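Local coordinates for GntR-family protein transcriptional regulator (Mycobacterium smegmatis, PDB 3F8M) that represses the phnDCE operon, involved in phosphate uptake, when phosphate is available in the cell, acting as a DNA-binding transcription regulator, at residues Met30-Phe36 with Thr72-Arg77; Lys79-Leu84 with Asp231-Ala237; Ala106-Leu110 with Leu157-Phe161. Where two conformers were deposited one is given. Numbering follows the deposited sequence.

How the contacts relate
Two-domain repressors illustrate how a DNA-binding unit is joined to a regulatory unit, and the three contacts sample both units and their junction. Contact 1 lies in the winged helix-turn-helix domain and closes before contact 2 opens. Strands 72-75 and 80-83 are consecutive in the chain, and the segments adjoin without any other touch, the two centres about 21 Å apart. Contact 2 anchors the chain leaving the DNA-binding domain to the last strand, 233-240, at the subunit interface. Contact 3, in the UTRA domain, is nested inside the long loop that contact 2 closes, about 27 Å from it between centres. Contacts 1 and 3, with centres about 41 Å apart, lie on opposite sides of the chain's centre.

Contact 1: Met30-Phe36 with Thr72-Arg77; sequences MRIGDPF and TTVVAR
Val75, with chi1 near 180° (t), is overlapped by the 30-36 loop: its CG2 lies 3.8 Å from Met30 CB and 4.1 Å from Phe36 CE2, and its CG1 lies 3.8 Å from Ile32 CA. The loop runs opposite in direction to strand 72-75, placing Ile32 beside Val75 (CA-CA 4.8 Å) and Pro35 beside Val74 (CA-CA 4.3 Å), the latter a single beta bridge. Three hydrogen bonds fix it: Gly33 N to Val75 O (2.8 Å), Val75 N to Asp34 O (3.0 Å) and Phe36 N to Thr73 O (3.0 Å). A water links Phe36 O (2.8 Å) and Thr73 N (2.9 Å). Arg31-Asp34 forms a type II turn, closed by Asp34 N to Arg31 O (3.0 Å) and braced by Arg31 N to Asp34 OD2 (2.8 Å). At Gly33 (phi/psi 94/-14) a side chain would jam against Ile32 O. Ile32 CD1 covers one face of the Arg77 guanidinium, 3.5 Å from Arg77 NH2. Such pairing of an inter-helix loop with the wing hairpin is characteristic of winged helix-turn-helix domains. Phe36 (chi1 m) packs on Leu23, Met26 and Leu27 of helix 15-29, while strand 66-69 flanks strand 72-75 through Val74-Glu67 backbone hydrogen bonds.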
ATOM      1  N   MET A  30      -9.771  23.494 -17.972  1.00 27.82           N
ATOM      2  CA  MET A  30      -9.484  24.143 -16.700  1.00 26.13           C
ATOM      3  C   MET A  30      -8.081  23.800 -16.214  1.00 25.89           C
ATOM      4  O   MET A  30      -7.471  22.842 -16.693  1.00 26.55           O
ATOM      5  CB  MET A  30     -10.529  23.749 -15.647  1.00 26.10           C
ATOM      6  CG  MET A  30     -11.967  24.158 -16.005  1.00 23.51           C
ATOM      7  SD  MET A  30     -13.282  23.312 -15.081  1.00 24.81           S
ATOM      8  CE  MET A  30     -13.329  24.250 -13.527  1.00 19.36           C
ATOM      9  N   ARG A  31      -7.598  24.588 -15.261  1.00 24.53           N
ATOM     10  CA  ARG A  31      -6.317  24.357 -14.593  0.70 24.55           C
ATOM     11  C   ARG A  31      -6.531  23.722 -13.246  1.00 24.58           C
ATOM     12  O   ARG A  31      -7.611  23.840 -12.661  1.00 23.97           O
ATOM     13  CB  ARG A  31      -5.597  25.683 -14.354  0.70 24.35           C
ATOM     14  CG  ARG A  31      -5.203  26.388 -15.627  0.70 25.26           C
ATOM     15  CD  ARG A  31      -4.659  27.772 -15.307  0.70 26.65           C
ATOM     16  NE  ARG A  31      -4.539  28.578 -16.512  0.70 28.14           N
ATOM     17  CZ  ARG A  31      -4.189  29.861 -16.538  0.70 27.86           C
ATOM     18  NH1 ARG A  31      -3.937  30.523 -15.415  0.70 28.77           N
ATOM     19  NH2 ARG A  31      -4.090  30.485 -17.698  0.70 30.53           N
ATOM     20  N   ILE A  32      -5.484  23.087 -12.716  1.00 22.51           N
ATOM     21  CA  ILE A  32      -5.533  22.565 -11.374  1.00 22.43           C
ATOM     22  C   ILE A  32      -5.874  23.710 -10.384  1.00 22.69           C
ATOM     23  O   ILE A  32      -5.317  24.800 -10.482  1.00 22.28           O
ATOM     24  CB  ILE A  32      -4.176  21.883 -11.047  1.00 22.14           C
ATOM     25  CG1 ILE A  32      -4.024  20.626 -11.931  1.00 24.13           C
ATOM     26  CG2 ILE A  32      -4.042  21.634  -9.566  1.00 22.37           C
ATOM     27  CD1 ILE A  32      -2.575  20.004 -11.963  1.00 29.83           C
ATOM     28  N   GLY A  33      -6.833  23.485  -9.494  1.00 21.49           N
ATOM     29  CA  GLY A  33      -7.286  24.536  -8.577  1.00 20.29           C
ATOM     30  C   GLY A  33      -8.513  25.341  -9.038  1.00 19.81           C
ATOM     31  O   GLY A  33      -9.144  25.986  -8.212  1.00 20.05           O
ATOM     32  N   ASP A  34      -8.897  25.238 -10.317  1.00 18.85           N
ATOM     33  CA  ASP A  34     -10.063  26.003 -10.841  1.00 17.85           C
ATOM     34  C   ASP A  34     -11.379  25.477 -10.215  1.00 18.45           C
ATOM     35  O   ASP A  34     -11.626  24.252 -10.232  1.00 17.79           O
ATOM     36  CB  ASP A  34     -10.159  25.847 -12.355  1.00 16.05           C
ATOM     37  CG  ASP A  34      -9.228  26.760 -13.111  1.00 17.10           C
ATOM     38  OD1 ASP A  34      -8.554  27.607 -12.482  1.00 19.67           O
ATOM     39  OD2 ASP A  34      -9.221  26.648 -14.349  1.00 16.60           O
ATOM     40  N   PRO A  35     -12.249  26.389  -9.711  1.00 19.15           N
ATOM     41  CA  PRO A  35     -13.560  25.933  -9.184  1.00 18.22           C
ATOM     42  C   PRO A  35     -14.657  25.794 -10.212  1.00 20.16           C
ATOM     43  O   PRO A  35     -14.781  26.658 -11.087  1.00 20.61           O
ATOM     44  CB  PRO A  35     -13.944  27.051  -8.206  1.00 18.43           C
ATOM     45  CG  PRO A  35     -13.307  28.299  -8.780  1.00 18.45           C
ATOM     46  CD  PRO A  35     -12.018  27.838  -9.472  1.00 17.93           C
ATOM     47  N   PHE A  36     -15.457  24.722 -10.099  1.00 19.90           N
ATOM     48  CA  PHE A  36     -16.628  24.534 -10.935  1.00 20.38           C
ATOM     49  C   PHE A  36     -17.681  25.524 -10.457  1.00 19.55           C
ATOM     50  O   PHE A  36     -17.657  25.901  -9.296  1.00 19.53           O
ATOM     51  CB  PHE A  36     -17.166  23.096 -10.771  1.00 20.45           C
ATOM     52  CG  PHE A  36     -16.417  22.101 -11.608  1.00 23.37           C
ATOM     53  CD1 PHE A  36     -16.842  21.796 -12.889  1.00 25.59           C
ATOM     54  CD2 PHE A  36     -15.247  21.529 -11.138  1.00 25.84           C
ATOM     55  CE1 PHE A  36     -16.105  20.908 -13.698  1.00 26.77           C
ATOM     56  CE2 PHE A  36     -14.529  20.638 -11.936  1.00 23.84           C
ATOM     57  CZ  PHE A  36     -14.955  20.331 -13.194  1.00 23.29           C
ATOM     58  N   THR A  72     -16.596  24.489  -2.311  1.00 31.65           N
ATOM     59  CA  THR A  72     -16.426  24.397  -3.748  1.00 30.62           C
ATOM     60  C   THR A  72     -15.787  23.063  -4.136  1.00 29.21           C
ATOM     61  O   THR A  72     -15.129  22.402  -3.320  1.00 28.83           O
ATOM     62  CB  THR A  72     -15.569  25.572  -4.307  1.00 31.18           C
ATOM     63  OG1 THR A  72     -14.198  25.348  -3.963  1.00 34.98           O
ATOM     64  CG2 THR A  72     -16.001  26.921  -3.691  1.00 29.55           C
ATOM     65  N   THR A  73     -15.969  22.706  -5.402  1.00 26.85           N
ATOM     66  CA  THR A  73     -15.277  21.581  -5.996  1.00 26.04           C
ATOM     67  C   THR A  73     -14.255  22.158  -6.954  1.00 23.98           C
ATOM     68  O   THR A  73     -14.618  22.937  -7.817  1.00 22.93           O
ATOM     69  CB  THR A  73     -16.298  20.701  -6.709  1.00 26.50           C
ATOM     70  OG1 THR A  73     -17.145  20.109  -5.706  1.00 26.11           O
ATOM     71  CG2 THR A  73     -15.623  19.611  -7.534  1.00 25.78           C
ATOM     72  N   VAL A  74     -12.984  21.761  -6.805  1.00 23.49           N
ATOM     73  CA  VAL A  74     -11.922  22.267  -7.680  1.00 22.58           C
ATOM     74  C   VAL A  74     -11.197  21.168  -8.451  1.00 22.87           C
ATOM     75  O   VAL A  74     -11.249  19.988  -8.054  1.00 21.47           O
ATOM     76  CB  VAL A  74     -10.894  23.161  -6.944  1.00 22.18           C
ATOM     77  CG1 VAL A  74     -11.587  24.325  -6.218  1.00 22.58           C
ATOM     78  CG2 VAL A  74     -10.009  22.340  -5.981  1.00 24.40           C
ATOM     79  N   VAL A  75     -10.536  21.565  -9.540  1.00 20.97           N
ATOM     80  CA  VAL A  75      -9.783  20.640 -10.373  1.00 20.99           C
ATOM     81  C   VAL A  75      -8.576  20.167  -9.519  1.00 22.19           C
ATOM     82  O   VAL A  75      -7.957  20.970  -8.802  1.00 19.84           O
ATOM     83  CB  VAL A  75      -9.354  21.336 -11.688  1.00 20.75           C
ATOM     84  CG1 VAL A  75      -8.442  20.444 -12.542  1.00 21.55           C
ATOM     85  CG2 VAL A  75     -10.604  21.700 -12.504  1.00 19.70           C
ATOM     86  N   ALA A  76      -8.274  18.860  -9.562  1.00 22.24           N
ATOM     87  CA  ALA A  76      -7.124  18.328  -8.799  1.00 24.38           C
ATOM     88  C   ALA A  76      -6.140  17.716  -9.781  1.00 25.10           C
ATOM     89  O   ALA A  76      -6.480  17.546 -10.943  1.00 25.80           O
ATOM     90  CB  ALA A  76      -7.586  17.262  -7.782  1.00 23.87           C
ATOM     91  N   ARG A  77      -4.900  17.457  -9.353  1.00 25.95           N
ATOM     92  CA  ARG A  77      -4.001  16.610 -10.147  0.60 26.56           C
ATOM     93  C   ARG A  77      -4.239  15.175  -9.679  1.00 26.38           C
ATOM     94  O   ARG A  77      -4.066  14.873  -8.496  1.00 25.77           O
ATOM     95  CB  ARG A  77      -2.520  16.987  -9.964  0.60 26.64           C
ATOM     96  CG  ARG A  77      -1.603  16.249 -10.957  0.60 26.32           C
ATOM     97  CD  ARG A  77      -0.134  16.546 -10.720  0.60 25.04           C
ATOM     98  NE  ARG A  77       0.272  17.808 -11.315  0.60 25.04           N
ATOM     99  CZ  ARG A  77       0.501  18.901 -10.604  0.60 22.40           C
ATOM    100  NH1 ARG A  77       0.389  18.848  -9.295  0.60 22.60           N
ATOM    101  NH2 ARG A  77       0.857  20.032 -11.193  0.60 24.96           N
TER
HETATM  102  O   HOH W   1     -17.785  24.338  -6.969  1.00 22.13           O

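Contact 2: Lys79-Leu84 with Asp231-Ala237; sequences KIRQPL and DRMTFTA
Strands 80-83 and 233-237 run parallel, their axes 4.5 Å apart at closest and crossing at -31°. The register is Ile80-Met233, Arg81-Thr234, Gln82-Phe235 and Pro83-Thr236, CA-CA 4.7 to 5.0 Å. Hydrogen bonds zigzag between them: Ile80 N to Arg232 O (3.1 Å), Thr234 N to Ile80 O (2.8 Å), Gln82 N to Thr234 O (2.8 Å), Thr236 N to Gln82 O (3.1 Å) and Leu84 N to Thr236 O (2.8 Å). On one face the Met233 thioether (t, p, p) curls into the hollow between Ile80 and Gln82 of the opposing strand: Met233 CE is 3.7 Å from Ile80 CB, and Met233 SD 3.8 Å from Gln82 NE2. Strand 80-83, next in the chain after wing strand 72-75, thus pairs with the last strand, which belongs with the UTRA half (an effector-binding domain in relatives); the sheet runs on antiparallel from Phe235-Ala237 into the second subunit. Leu84 (m, t) is the next bump, its CD2 3.9 Å from Phe235 CD1 and its CD1 4.0 Å from Ala237 CB; it also meets Leu84 of the second subunit. On the other face Arg81 bends at chi3 (p), so Thr236 CG2 sits over its guanidinium, 3.7 Å from Arg81 NH2. Extended Lys79 brings its CD within 3.3 Å of Thr234 OG1; Asp186 of the second subunit takes both the Lys79 ammonium, in a salt bridge, and a hydrogen bond with Thr234 OG1.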
ATOM      1  N   LYS A  79      -3.872  11.408  -8.713  1.00 25.44           N
ATOM      2  CA  LYS A  79      -2.848  10.398  -8.381  1.00 25.52           C
ATOM      3  C   LYS A  79      -2.808   9.352  -9.471  1.00 24.92           C
ATOM      4  O   LYS A  79      -3.864   8.934  -9.979  1.00 24.77           O
ATOM      5  CB  LYS A  79      -3.206   9.719  -7.058  1.00 24.39           C
ATOM      6  CG  LYS A  79      -3.194  10.656  -5.871  1.00 27.14           C
ATOM      7  CD  LYS A  79      -3.674   9.906  -4.664  1.00 26.70           C
ATOM      8  CE  LYS A  79      -3.511  10.716  -3.401  1.00 29.48           C
ATOM      9  NZ  LYS A  79      -4.043   9.896  -2.264  1.00 26.19           N
ATOM     10  N   ILE A  80      -1.597   8.916  -9.835  1.00 25.74           N
ATOM     11  CA  ILE A  80      -1.457   7.727 -10.674  1.00 26.16           C
ATOM     12  C   ILE A  80      -1.943   6.527  -9.900  1.00 25.58           C
ATOM     13  O   ILE A  80      -1.572   6.369  -8.752  1.00 25.63           O
ATOM     14  CB  ILE A  80       0.002   7.492 -11.144  1.00 26.19           C
ATOM     15  CG1 ILE A  80       0.412   8.583 -12.123  1.00 29.20           C
ATOM     16  CG2 ILE A  80       0.112   6.182 -11.926  1.00 25.49           C
ATOM     17  CD1 ILE A  80       1.879   8.916 -12.056  1.00 32.37           C
ATOM     18  N   ARG A  81      -2.809   5.720 -10.517  1.00 25.69           N
ATOM     19  CA  ARG A  81      -3.372   4.526  -9.876  1.00 26.64           C
ATOM     20  C   ARG A  81      -2.667   3.291 -10.446  1.00 27.16           C
ATOM     21  O   ARG A  81      -2.969   2.801 -11.537  1.00 27.88           O
ATOM     22  CB  ARG A  81      -4.892   4.462 -10.094  1.00 27.15           C
ATOM     23  CG  ARG A  81      -5.645   5.576  -9.375  1.00 30.63           C
ATOM     24  CD  ARG A  81      -7.126   5.614  -9.801  1.00 35.99           C
ATOM     25  NE  ARG A  81      -7.758   4.328  -9.587  1.00 40.90           N
ATOM     26  CZ  ARG A  81      -8.354   3.961  -8.451  1.00 45.08           C
ATOM     27  NH1 ARG A  81      -8.416   4.794  -7.416  1.00 45.02           N
ATOM     28  NH2 ARG A  81      -8.882   2.750  -8.347  1.00 46.89           N
ATOM     29  N   GLN A  82      -1.679   2.825  -9.718  1.00 27.20           N
ATOM     30  CA  GLN A  82      -0.858   1.754 -10.219  1.00 29.47           C
ATOM     31  C   GLN A  82      -1.213   0.383  -9.641  1.00 29.06           C
ATOM     32  O   GLN A  82      -1.149   0.193  -8.421  1.00 28.60           O
ATOM     33  CB  GLN A  82       0.575   2.107  -9.879  1.00 28.59           C
ATOM     34  CG  GLN A  82       1.557   1.041 -10.177  1.00 34.07           C
ATOM     35  CD  GLN A  82       2.872   1.633 -10.575  1.00 36.11           C
ATOM     36  OE1 GLN A  82       3.405   1.286 -11.614  1.00 40.92           O
ATOM     37  NE2 GLN A  82       3.406   2.543  -9.749  1.00 35.77           N
ATOM     38  N   PRO A  83      -1.552  -0.581 -10.518  1.00 29.70           N
ATOM     39  CA  PRO A  83      -1.804  -1.957 -10.086  1.00 29.64           C
ATOM     40  C   PRO A  83      -0.540  -2.529  -9.449  1.00 30.57           C
ATOM     41  O   PRO A  83       0.573  -2.246  -9.929  1.00 30.85           O
ATOM     42  CB  PRO A  83      -2.118  -2.688 -11.395  1.00 30.64           C
ATOM     43  CG  PRO A  83      -2.433  -1.612 -12.396  1.00 30.41           C
ATOM     44  CD  PRO A  83      -1.618  -0.445 -11.983  1.00 29.62           C
ATOM     45  N   LEU A  84      -0.681  -3.275  -8.353  1.00 30.33           N
ATOM     46  CA  LEU A  84       0.458  -4.017  -7.820  1.00 31.55           C
ATOM     47  C   LEU A  84       0.661  -5.223  -8.732  1.00 32.00           C
ATOM     48  O   LEU A  84      -0.285  -5.885  -9.144  1.00 33.05           O
ATOM     49  CB  LEU A  84       0.268  -4.415  -6.349  1.00 32.47           C
ATOM     50  CG  LEU A  84       0.502  -3.331  -5.289  1.00 33.08           C
ATOM     51  CD1 LEU A  84      -0.043  -3.818  -3.959  1.00 35.09           C
ATOM     52  CD2 LEU A  84       1.980  -2.937  -5.165  1.00 36.56           C
ATOM     53  N   ASP A 231       0.928  11.708  -1.985  1.00 23.79           N
ATOM     54  CA  ASP A 231      -0.001  12.647  -2.672  1.00 23.84           C
ATOM     55  C   ASP A 231      -0.023  12.494  -4.202  1.00 23.96           C
ATOM     56  O   ASP A 231      -0.858  13.113  -4.887  1.00 23.77           O
ATOM     57  CB  ASP A 231       0.216  14.105  -2.218  1.00 23.73           C
ATOM     58  CG  ASP A 231       1.607  14.653  -2.526  1.00 26.45           C
ATOM     59  OD1 ASP A 231       2.443  13.979  -3.213  1.00 21.23           O
ATOM     60  OD2 ASP A 231       1.889  15.764  -2.035  1.00 25.62           O
ATOM     61  N   ARG A 232       0.827  11.618  -4.748  1.00 21.63           N
ATOM     62  CA  ARG A 232       0.842  11.444  -6.193  1.00 21.78           C
ATOM     63  C   ARG A 232       0.614  10.001  -6.619  1.00 21.48           C
ATOM     64  O   ARG A 232       0.618   9.668  -7.823  1.00 22.06           O
ATOM     65  CB  ARG A 232       2.142  12.045  -6.798  1.00 22.54           C
ATOM     66  CG  ARG A 232       2.053  13.586  -6.967  1.00 24.88           C
ATOM     67  CD  ARG A 232       3.375  14.343  -6.835  1.00 28.45           C
ATOM     68  NE  ARG A 232       3.175  15.789  -6.623  1.00 28.62           N
ATOM     69  CZ  ARG A 232       4.147  16.709  -6.591  1.00 32.28           C
ATOM     70  NH1 ARG A 232       5.446  16.377  -6.787  1.00 25.68           N
ATOM     71  NH2 ARG A 232       3.820  17.995  -6.380  1.00 29.48           N
ATOM     72  N   MET A 233       0.375   9.117  -5.657  1.00 20.20           N
ATOM     73  CA  MET A 233       0.296   7.732  -6.025  1.00 20.43           C
ATOM     74  C   MET A 233      -0.747   6.979  -5.232  1.00 20.54           C
ATOM     75  O   MET A 233      -0.859   7.178  -4.011  1.00 21.30           O
ATOM     76  CB  MET A 233       1.693   7.103  -5.852  1.00 21.15           C
ATOM     77  CG  MET A 233       1.745   5.591  -6.013  1.00 23.47           C
ATOM     78  SD  MET A 233       1.494   5.090  -7.739  1.00 34.16           S
ATOM     79  CE  MET A 233       2.465   6.354  -8.583  1.00 23.53           C
ATOM     80  N   THR A 234      -1.493   6.125  -5.918  1.00 19.82           N
ATOM     81  CA  THR A 234      -2.389   5.152  -5.295  1.00 21.25           C
ATOM     82  C   THR A 234      -2.040   3.790  -5.817  1.00 22.16           C
ATOM     83  O   THR A 234      -1.828   3.641  -7.010  1.00 23.15           O
ATOM     84  CB  THR A 234      -3.864   5.435  -5.656  1.00 20.13           C
ATOM     85  OG1 THR A 234      -4.211   6.720  -5.160  1.00 22.34           O
ATOM     86  CG2 THR A 234      -4.761   4.424  -5.055  1.00 20.17           C
ATOM     87  N   PHE A 235      -1.996   2.784  -4.947  1.00 23.79           N
ATOM     88  CA  PHE A 235      -1.866   1.412  -5.402  1.00 26.12           C
ATOM     89  C   PHE A 235      -3.175   0.670  -5.329  1.00 27.65           C
ATOM     90  O   PHE A 235      -3.941   0.870  -4.399  1.00 28.12           O
ATOM     91  CB  PHE A 235      -0.804   0.687  -4.591  1.00 26.99           C
ATOM     92  CG  PHE A 235       0.576   1.173  -4.873  1.00 29.83           C
ATOM     93  CD1 PHE A 235       1.213   0.816  -6.062  1.00 30.88           C
ATOM     94  CD2 PHE A 235       1.213   2.009  -3.997  1.00 31.21           C
ATOM     95  CE1 PHE A 235       2.468   1.276  -6.341  1.00 32.14           C
ATOM     96  CE2 PHE A 235       2.471   2.488  -4.281  1.00 34.01           C
ATOM     97  CZ  PHE A 235       3.100   2.112  -5.450  1.00 34.03           C
ATOM     98  N   THR A 236      -3.428  -0.166  -6.326  1.00 28.87           N
ATOM     99  CA  THR A 236      -4.618  -0.995  -6.393  1.00 30.56           C
ATOM    100  C   THR A 236      -4.186  -2.449  -6.515  1.00 32.31           C
ATOM    101  O   THR A 236      -3.151  -2.764  -7.114  1.00 32.01           O
ATOM    102  CB  THR A 236      -5.519  -0.668  -7.598  1.00 30.73           C
ATOM    103  OG1 THR A 236      -4.894  -1.142  -8.793  1.00 29.70           O
ATOM    104  CG2 THR A 236      -5.790   0.844  -7.722  1.00 28.69           C
ATOM    105  N   ALA A 237      -4.978  -3.337  -5.935  1.00 33.29           N
ATOM    106  CA  ALA A 237      -4.626  -4.741  -5.911  1.00 35.25           C
ATOM    107  C   ALA A 237      -5.905  -5.523  -5.981  1.00 36.63           C
ATOM    108  O   ALA A 237      -6.810  -5.353  -5.146  1.00 36.81           O
ATOM    109  CB  ALA A 237      -3.813  -5.074  -4.663  1.00 34.94           C
TER
HETATM  110  O   HOH W   2      -1.974   8.057  -1.482  1.00 19.93           O
HETATM  111  O   HOH W   3      -5.108   0.756 -10.952  1.00 34.54           O

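Contact 3: Ala106-Leu110 with Leu157-Phe161; sequences AWSDL and LRETF
Asp109 and Arg158 satisfy each other at two points: Arg158 NH2 donates to Asp109 OD1 at 2.6 Å and Arg158 NH1 to Asp109 OD2 at 3.2 Å, a bidentate salt bridge with the carboxylate at the edge of the guanidinium. The carboxylate is carried by an extended strand, the guanidinium by the short helix 157-160; the nearest CA atoms, Trp107 and Arg158, are 8.4 Å apart. To get there, Arg158 (m, t, then chi3 -92°) lays its stem across Trp107 (chi1 m, chi2 98°), with CG 3.6 Å from the centroid of the five-membered ring in a CH-pi contact. This packs helix 157-160 over the Trp107 face of the six-stranded antiparallel UTRA sheet, above strands 100-111 (outermost within this chain) and 127-137. Backbone hydrogen bonds join these strands, Ser108 pairing with Gln130. Apolar contacts continue at Trp107 CH2 to Leu157 CD2 (3.8 Å) and Trp107 CZ2 to Phe161 CD2 (3.8 Å). Phe161 leaves helical geometry, but its N still donates to Leu157 O at 2.9 Å, and Thr160 OG1 bonds to Glu170 and Arg174.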
ATOM      1  N   ALA A 106      21.262   8.042 -11.681  1.00 18.52           N
ATOM      2  CA  ALA A 106      22.638   7.533 -11.848  1.00 18.68           C
ATOM      3  C   ALA A 106      22.645   6.015 -11.984  1.00 18.98           C
ATOM      4  O   ALA A 106      21.782   5.326 -11.430  1.00 16.85           O
ATOM      5  CB  ALA A 106      23.475   7.936 -10.664  1.00 19.88           C
ATOM      6  N   TRP A 107      23.641   5.511 -12.719  1.00 17.97           N
ATOM      7  CA  TRP A 107      24.033   4.127 -12.620  1.00 19.07           C
ATOM      8  C   TRP A 107      25.168   4.094 -11.582  1.00 20.46           C
ATOM      9  O   TRP A 107      26.009   5.000 -11.560  1.00 19.44           O
ATOM     10  CB  TRP A 107      24.575   3.615 -13.963  1.00 18.47           C
ATOM     11  CG  TRP A 107      23.577   3.509 -15.123  1.00 18.39           C
ATOM     12  CD1 TRP A 107      23.387   4.405 -16.122  1.00 20.62           C
ATOM     13  CD2 TRP A 107      22.722   2.406 -15.396  1.00 19.34           C
ATOM     14  NE1 TRP A 107      22.437   3.942 -17.001  1.00 20.13           N
ATOM     15  CE2 TRP A 107      21.991   2.723 -16.572  1.00 18.90           C
ATOM     16  CE3 TRP A 107      22.470   1.184 -14.742  1.00 19.02           C
ATOM     17  CZ2 TRP A 107      21.052   1.856 -17.139  1.00 18.28           C
ATOM     18  CZ3 TRP A 107      21.515   0.304 -15.302  1.00 17.82           C
ATOM     19  CH2 TRP A 107      20.827   0.650 -16.509  1.00 18.90           C
ATOM     20  N   SER A 108      25.168   3.072 -10.729  1.00 19.90           N
ATOM     21  CA  SER A 108      26.237   2.840  -9.738  1.00 21.81           C
ATOM     22  C   SER A 108      26.709   1.393  -9.846  1.00 21.65           C
ATOM     23  O   SER A 108      25.914   0.481 -10.076  1.00 20.75           O
ATOM     24  CB  SER A 108      25.796   3.111  -8.298  1.00 22.25           C
ATOM     25  OG  SER A 108      25.371   4.457  -8.157  1.00 22.89           O
ATOM     26  N   ASP A 109      28.021   1.192  -9.671  1.00 21.69           N
ATOM     27  CA  ASP A 109      28.598  -0.137  -9.670  1.00 22.19           C
ATOM     28  C   ASP A 109      28.991  -0.436  -8.239  1.00 22.41           C
ATOM     29  O   ASP A 109      29.761   0.298  -7.630  1.00 22.66           O
ATOM     30  CB  ASP A 109      29.838  -0.193 -10.591  1.00 22.71           C
ATOM     31  CG  ASP A 109      29.509   0.087 -12.054  1.00 23.38           C
ATOM     32  OD1 ASP A 109      28.970  -0.812 -12.734  1.00 25.59           O
ATOM     33  OD2 ASP A 109      29.866   1.184 -12.549  1.00 28.04           O
ATOM     34  N   LEU A 110      28.378  -1.476  -7.691  1.00 23.12           N
ATOM     35  CA  LEU A 110      28.441  -1.848  -6.302  1.00 23.06           C
ATOM     36  C   LEU A 110      28.839  -3.338  -6.246  1.00 23.00           C
ATOM     37  O   LEU A 110      28.959  -3.986  -7.293  1.00 23.62           O
ATOM     38  CB  LEU A 110      27.044  -1.665  -5.662  1.00 23.36           C
ATOM     39  CG  LEU A 110      26.429  -0.231  -5.751  1.00 25.30           C
ATOM     40  CD1 LEU A 110      25.074  -0.184  -5.103  1.00 27.29           C
ATOM     41  CD2 LEU A 110      27.340   0.818  -5.120  1.00 26.03           C
ATOM     42  N   LEU A 157      23.917  -4.019 -20.434  1.00 23.03           N
ATOM     43  CA  LEU A 157      22.671  -3.310 -20.083  1.00 24.51           C
ATOM     44  C   LEU A 157      22.758  -1.818 -20.285  1.00 26.42           C
ATOM     45  O   LEU A 157      21.861  -1.228 -20.867  1.00 27.74           O
ATOM     46  CB  LEU A 157      22.199  -3.602 -18.654  1.00 23.81           C
ATOM     47  CG  LEU A 157      20.808  -2.994 -18.405  1.00 21.13           C
ATOM     48  CD1 LEU A 157      19.778  -3.695 -19.290  1.00 21.52           C
ATOM     49  CD2 LEU A 157      20.460  -3.132 -16.929  1.00 23.58           C
ATOM     50  N   ARG A 158      23.808  -1.183 -19.796  1.00 28.04           N
ATOM     51  CA  ARG A 158      23.961   0.260 -20.077  1.00 31.88           C
ATOM     52  C   ARG A 158      23.991   0.644 -21.557  1.00 33.05           C
ATOM     53  O   ARG A 158      23.575   1.754 -21.918  1.00 33.71           O
ATOM     54  CB  ARG A 158      25.152   0.830 -19.349  1.00 31.48           C
ATOM     55  CG  ARG A 158      24.818   1.018 -17.902  1.00 34.33           C
ATOM     56  CD  ARG A 158      25.980   1.487 -17.127  1.00 36.13           C
ATOM     57  NE  ARG A 158      26.678   0.332 -16.583  1.00 38.06           N
ATOM     58  CZ  ARG A 158      27.598   0.384 -15.626  1.00 37.61           C
ATOM     59  NH1 ARG A 158      27.953   1.550 -15.081  1.00 36.25           N
ATOM     60  NH2 ARG A 158      28.165  -0.746 -15.223  1.00 39.30           N
ATOM     61  N   GLU A 159      24.452  -0.280 -22.403  1.00 33.73           N
ATOM     62  CA  GLU A 159      24.504  -0.102 -23.862  0.50 33.61           C
ATOM     63  C   GLU A 159      23.155  -0.336 -24.526  1.00 33.72           C
ATOM     64  O   GLU A 159      22.719   0.445 -25.355  1.00 35.35           O
ATOM     65  CB  GLU A 159      25.483  -1.103 -24.503  0.50 33.44           C
ATOM     66  CG  GLU A 159      26.954  -0.889 -24.224  0.50 32.30           C
ATOM     67  CD  GLU A 159      27.834  -1.849 -25.015  0.50 30.24           C
ATOM     68  OE1 GLU A 159      28.446  -2.743 -24.373  0.50 30.89           O
ATOM     69  OE2 GLU A 159      27.891  -1.728 -26.267  0.50 25.53           O
ATOM     70  N   THR A 160      22.499  -1.448 -24.194  1.00 33.06           N
ATOM     71  CA  THR A 160      21.265  -1.804 -24.846  1.00 31.66           C
ATOM     72  C   THR A 160      20.040  -1.062 -24.281  1.00 31.78           C
ATOM     73  O   THR A 160      19.001  -0.983 -24.964  1.00 32.21           O
ATOM     74  CB  THR A 160      20.982  -3.296 -24.766  1.00 32.87           C
ATOM     75  OG1 THR A 160      20.506  -3.641 -23.448  1.00 30.56           O
ATOM     76  CG2 THR A 160      22.229  -4.129 -25.151  1.00 32.27           C
ATOM     77  N   PHE A 161      20.165  -0.532 -23.053  1.00 29.40           N
ATOM     78  CA  PHE A 161      18.989   0.021 -22.334  1.00 27.19           C
ATOM     79  C   PHE A 161      18.676   1.507 -22.548  1.00 26.53           C
ATOM     80  O   PHE A 161      19.481   2.368 -22.224  1.00 28.07           O
ATOM     81  CB  PHE A 161      19.089  -0.237 -20.822  1.00 24.66           C
ATOM     82  CG  PHE A 161      17.833   0.095 -20.081  1.00 22.78           C
ATOM     83  CD1 PHE A 161      16.587  -0.278 -20.614  1.00 20.71           C
ATOM     84  CD2 PHE A 161      17.888   0.785 -18.849  1.00 21.96           C
ATOM     85  CE1 PHE A 161      15.404   0.027 -19.931  1.00 22.14           C
ATOM     86  CE2 PHE A 161      16.692   1.090 -18.156  1.00 20.36           C
ATOM     87  CZ  PHE A 161      15.456   0.713 -18.720  1.00 19.80           C
TER